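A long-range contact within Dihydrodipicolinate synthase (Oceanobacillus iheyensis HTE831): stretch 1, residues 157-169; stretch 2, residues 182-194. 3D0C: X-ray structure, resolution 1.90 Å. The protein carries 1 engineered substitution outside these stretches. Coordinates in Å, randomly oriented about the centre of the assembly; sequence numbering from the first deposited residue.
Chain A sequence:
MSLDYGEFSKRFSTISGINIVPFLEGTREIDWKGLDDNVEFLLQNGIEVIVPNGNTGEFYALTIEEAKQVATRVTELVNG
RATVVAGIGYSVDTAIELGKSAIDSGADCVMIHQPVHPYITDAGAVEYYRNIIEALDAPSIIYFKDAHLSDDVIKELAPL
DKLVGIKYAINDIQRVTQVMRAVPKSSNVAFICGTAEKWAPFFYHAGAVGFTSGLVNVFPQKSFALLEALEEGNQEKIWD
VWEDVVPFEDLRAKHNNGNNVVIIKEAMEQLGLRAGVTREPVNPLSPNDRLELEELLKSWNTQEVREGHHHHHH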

# COMPACT_ATOMS: atom_id res chain seq x y z
N LEU A 157 13.37 15.26 9.77
CA LEU A 157 14.37 14.66 8.89
C LEU A 157 15.18 15.59 8.00
O LEU A 157 16.29 15.26 7.59
CB LEU A 157 13.68 13.62 8.00
CG LEU A 157 12.97 12.47 8.72
CD1 LEU A 157 12.12 11.70 7.72
CD2 LEU A 157 14.01 11.56 9.36
N ALA A 158 14.62 16.76 7.70
CA ALA A 158 15.27 17.74 6.82
C ALA A 158 16.77 17.96 7.04
O ALA A 158 17.53 18.07 6.08
CB ALA A 158 14.54 19.07 6.89
N PRO A 159 17.22 18.03 8.31
CA PRO A 159 18.63 18.25 8.62
C PRO A 159 19.61 17.20 8.08
O PRO A 159 20.81 17.47 7.96
CB PRO A 159 18.64 18.29 10.15
CG PRO A 159 17.33 18.90 10.46
CD PRO A 159 16.41 18.13 9.53
N LEU A 160 19.10 16.01 7.79
CA LEU A 160 19.95 14.94 7.27
C LEU A 160 20.53 15.32 5.92
O LEU A 160 19.79 15.60 4.98
CB LEU A 160 19.16 13.64 7.12
CG LEU A 160 18.55 13.03 8.38
CD1 LEU A 160 17.76 11.78 8.04
CD2 LEU A 160 19.66 12.70 9.37
N ASP A 161 21.86 15.32 5.83
CA ASP A 161 22.52 15.66 4.58
C ASP A 161 21.99 14.86 3.39
O ASP A 161 21.77 15.41 2.31
CB ASP A 161 24.03 15.44 4.71
CG ASP A 161 24.73 16.61 5.36
OD1 ASP A 161 24.60 17.74 4.82
OD2 ASP A 161 25.41 16.42 6.39
N LYS A 162 21.78 13.56 3.59
CA LYS A 162 21.31 12.70 2.51
C LYS A 162 19.88 12.98 2.05
O LYS A 162 19.53 12.63 0.92
CB LYS A 162 21.44 11.23 2.90
CG LYS A 162 22.87 10.77 3.09
CD LYS A 162 22.91 9.31 3.50
CE LYS A 162 24.32 8.90 3.87
NZ LYS A 162 24.46 7.44 4.12
N LEU A 163 19.05 13.57 2.90
CA LEU A 163 17.68 13.88 2.48
C LEU A 163 17.78 15.19 1.71
O LEU A 163 17.86 16.26 2.30
CB LEU A 163 16.76 14.05 3.69
CG LEU A 163 15.31 14.40 3.36
CD1 LEU A 163 14.76 13.39 2.37
CD2 LEU A 163 14.47 14.41 4.63
N VAL A 164 17.76 15.10 0.38
CA VAL A 164 17.90 16.26 -0.49
C VAL A 164 16.62 16.75 -1.17
O VAL A 164 16.65 17.72 -1.94
CB VAL A 164 18.93 15.97 -1.60
CG1 VAL A 164 20.30 15.72 -0.98
CG2 VAL A 164 18.49 14.76 -2.40
N GLY A 165 15.51 16.09 -0.90
CA GLY A 165 14.26 16.52 -1.50
C GLY A 165 13.02 15.84 -0.96
O GLY A 165 13.08 14.76 -0.38
N ILE A 166 11.88 16.51 -1.14
CA ILE A 166 10.59 15.98 -0.73
C ILE A 166 9.63 16.15 -1.89
O ILE A 166 9.42 17.27 -2.36
CB ILE A 166 9.96 16.75 0.46
CG1 ILE A 166 10.89 16.74 1.68
CG2 ILE A 166 8.63 16.09 0.84
CD1 ILE A 166 11.09 15.36 2.28
N LYS A 167 9.08 15.05 -2.38
CA LYS A 167 8.07 15.13 -3.44
C LYS A 167 6.79 15.20 -2.62
O LYS A 167 6.21 14.18 -2.25
CB LYS A 167 8.08 13.87 -4.32
CG LYS A 167 9.13 13.91 -5.41
CD LYS A 167 9.04 12.68 -6.29
CE LYS A 167 9.96 12.79 -7.48
NZ LYS A 167 11.39 12.90 -7.05
N TYR A 168 6.37 16.43 -2.31
CA TYR A 168 5.18 16.66 -1.50
C TYR A 168 3.93 16.38 -2.33
O TYR A 168 3.66 17.07 -3.31
CB TYR A 168 5.15 18.10 -0.99
CG TYR A 168 4.31 18.28 0.26
CD1 TYR A 168 4.82 17.95 1.52
CD2 TYR A 168 2.99 18.74 0.19
CE1 TYR A 168 4.05 18.07 2.67
CE2 TYR A 168 2.21 18.86 1.34
CZ TYR A 168 2.74 18.52 2.58
OH TYR A 168 1.98 18.62 3.72
N ALA A 169 3.17 15.37 -1.92
CA ALA A 169 1.98 14.99 -2.66
C ALA A 169 0.65 15.11 -1.92
O ALA A 169 -0.29 14.38 -2.22
CB ALA A 169 2.15 13.56 -3.21
N ALA A 182 8.90 26.47 7.03
CA ALA A 182 9.49 25.93 8.25
C ALA A 182 10.90 25.37 8.08
O ALA A 182 11.73 25.46 8.99
CB ALA A 182 8.58 24.87 8.83
N VAL A 183 11.17 24.79 6.92
CA VAL A 183 12.47 24.20 6.64
C VAL A 183 13.46 25.25 6.15
O VAL A 183 13.25 25.88 5.12
CB VAL A 183 12.37 23.08 5.59
CG1 VAL A 183 13.73 22.44 5.36
CG2 VAL A 183 11.36 22.04 6.05
N PRO A 184 14.57 25.45 6.89
CA PRO A 184 15.60 26.42 6.53
C PRO A 184 16.35 26.02 5.26
O PRO A 184 16.50 24.84 4.97
CB PRO A 184 16.51 26.43 7.76
CG PRO A 184 16.40 25.02 8.26
CD PRO A 184 14.91 24.75 8.14
N LYS A 185 16.80 27.01 4.50
CA LYS A 185 17.51 26.72 3.25
C LYS A 185 18.78 25.91 3.52
O LYS A 185 19.19 25.10 2.69
CB LYS A 185 17.87 28.03 2.52
CG LYS A 185 19.23 28.62 2.88
CD LYS A 185 19.57 29.81 1.99
CE LYS A 185 21.03 30.22 2.15
NZ LYS A 185 21.96 29.12 1.76
N SER A 186 19.38 26.13 4.68
CA SER A 186 20.61 25.43 5.04
C SER A 186 20.45 23.92 5.05
O SER A 186 21.44 23.19 4.93
CB SER A 186 21.12 25.89 6.42
OG SER A 186 20.23 25.52 7.46
N SER A 187 19.22 23.44 5.18
CA SER A 187 18.97 22.01 5.20
C SER A 187 19.04 21.39 3.81
O SER A 187 19.02 20.17 3.65
CB SER A 187 17.61 21.71 5.83
OG SER A 187 17.65 21.89 7.23
N ASN A 188 19.13 22.24 2.80
CA ASN A 188 19.23 21.78 1.42
C ASN A 188 18.23 20.70 1.02
O ASN A 188 18.61 19.61 0.61
CB ASN A 188 20.65 21.28 1.16
CG ASN A 188 21.68 22.37 1.34
OD1 ASN A 188 21.56 23.44 0.75
ND2 ASN A 188 22.69 22.10 2.15
N VAL A 189 16.95 21.04 1.13
CA VAL A 189 15.89 20.12 0.76
C VAL A 189 15.04 20.78 -0.31
O VAL A 189 14.41 21.81 -0.07
CB VAL A 189 14.98 19.79 1.97
CG1 VAL A 189 13.86 18.86 1.52
CG2 VAL A 189 15.79 19.14 3.08
N ALA A 190 15.03 20.19 -1.50
CA ALA A 190 14.24 20.73 -2.60
C ALA A 190 12.79 20.23 -2.49
O ALA A 190 12.56 19.02 -2.38
CB ALA A 190 14.84 20.31 -3.94
N PHE A 191 11.83 21.15 -2.50
CA PHE A 191 10.43 20.79 -2.44
C PHE A 191 9.86 20.71 -3.85
O PHE A 191 9.81 21.70 -4.59
CB PHE A 191 9.65 21.80 -1.59
CG PHE A 191 9.72 21.53 -0.12
CD1 PHE A 191 8.87 20.60 0.47
CD2 PHE A 191 10.68 22.15 0.67
CE1 PHE A 191 8.97 20.29 1.83
CE2 PHE A 191 10.79 21.85 2.04
CZ PHE A 191 9.94 20.91 2.61
N ILE A 192 9.47 19.49 -4.22
CA ILE A 192 8.92 19.20 -5.54
C ILE A 192 7.43 18.91 -5.43
O ILE A 192 7.01 18.20 -4.53
CB ILE A 192 9.59 17.95 -6.13
CG1 ILE A 192 11.10 18.12 -6.16
CG2 ILE A 192 9.03 17.67 -7.52
CD1 ILE A 192 11.84 16.87 -6.60
N CYS A 193 6.64 19.46 -6.35
CA CYS A 193 5.22 19.18 -6.37
C CYS A 193 5.08 17.75 -6.90
O CYS A 193 5.36 17.49 -8.07
CB CYS A 193 4.48 20.13 -7.31
SG CYS A 193 2.74 19.67 -7.53
N GLY A 194 4.64 16.83 -6.04
CA GLY A 194 4.49 15.45 -6.45
C GLY A 194 3.14 15.10 -7.04
O GLY A 194 2.83 13.92 -7.22
O HOH W 1 22.72 19.37 3.39

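Apolar side chains fill the centre of this contact. Ile166 meets both Val189 and Phe191: its CG1 lies 3.7 Å from Val189 CG1, and its CB lies 3.9 Å from Phe191 CE1, approaching the ring obliquely. Ile166 and Phe191 are paired across a parallel sheet and send their side chains to the same face, which brings branched aliphatic and aromatic carbon together. The other methyl of Val189 serves the loop that precedes the first strand, with CG2 4.0 Å from Ala158 CB; that same CB sits 3.8 Å from Val183 CG1, so the alanine methyl packs against two valines that lie side by side. On the opposite face of the sheet, Lys167 and Ile192 are neighbours. The lysine lays its chain along the isoleucine, NZ reaching to 4.0 Å from Ile192 CD1, and this buried amine has no polar partner in the model.

Between these two layers of side chains, strands 163-168 and 190-193 run parallel, their axes 22° apart. The hydrogen bonds alternate as parallel pairing requires. Ala190 N donates to Val164 O (3.0 Å) in a straight line, and Ile166 N returns a bond to Ala190 O (2.9 Å). Ile192 N then donates to Ile166 O (2.9 Å), while Tyr168 N reaches Ile192 O at 2.9 Å with a more bent geometry, 133° at the hydrogen. Gly194 N closes the ladder on Tyr168 O (2.9 Å). Gly165 brings its CA within 3.1 Å of Ala190 O, a CA-H...O contact that supplements the amide bonds.

Toward the polar edge, Val164 CA makes a similar contact with Asn188 O at 3.6 Å. Farther out, a water bridges the stretches, donating to Asp161 OD1 (2.9 Å from the water O) and accepting from Asn188 ND2 (3.0 Å from the same O), thus linking two side chains that do not touch directly.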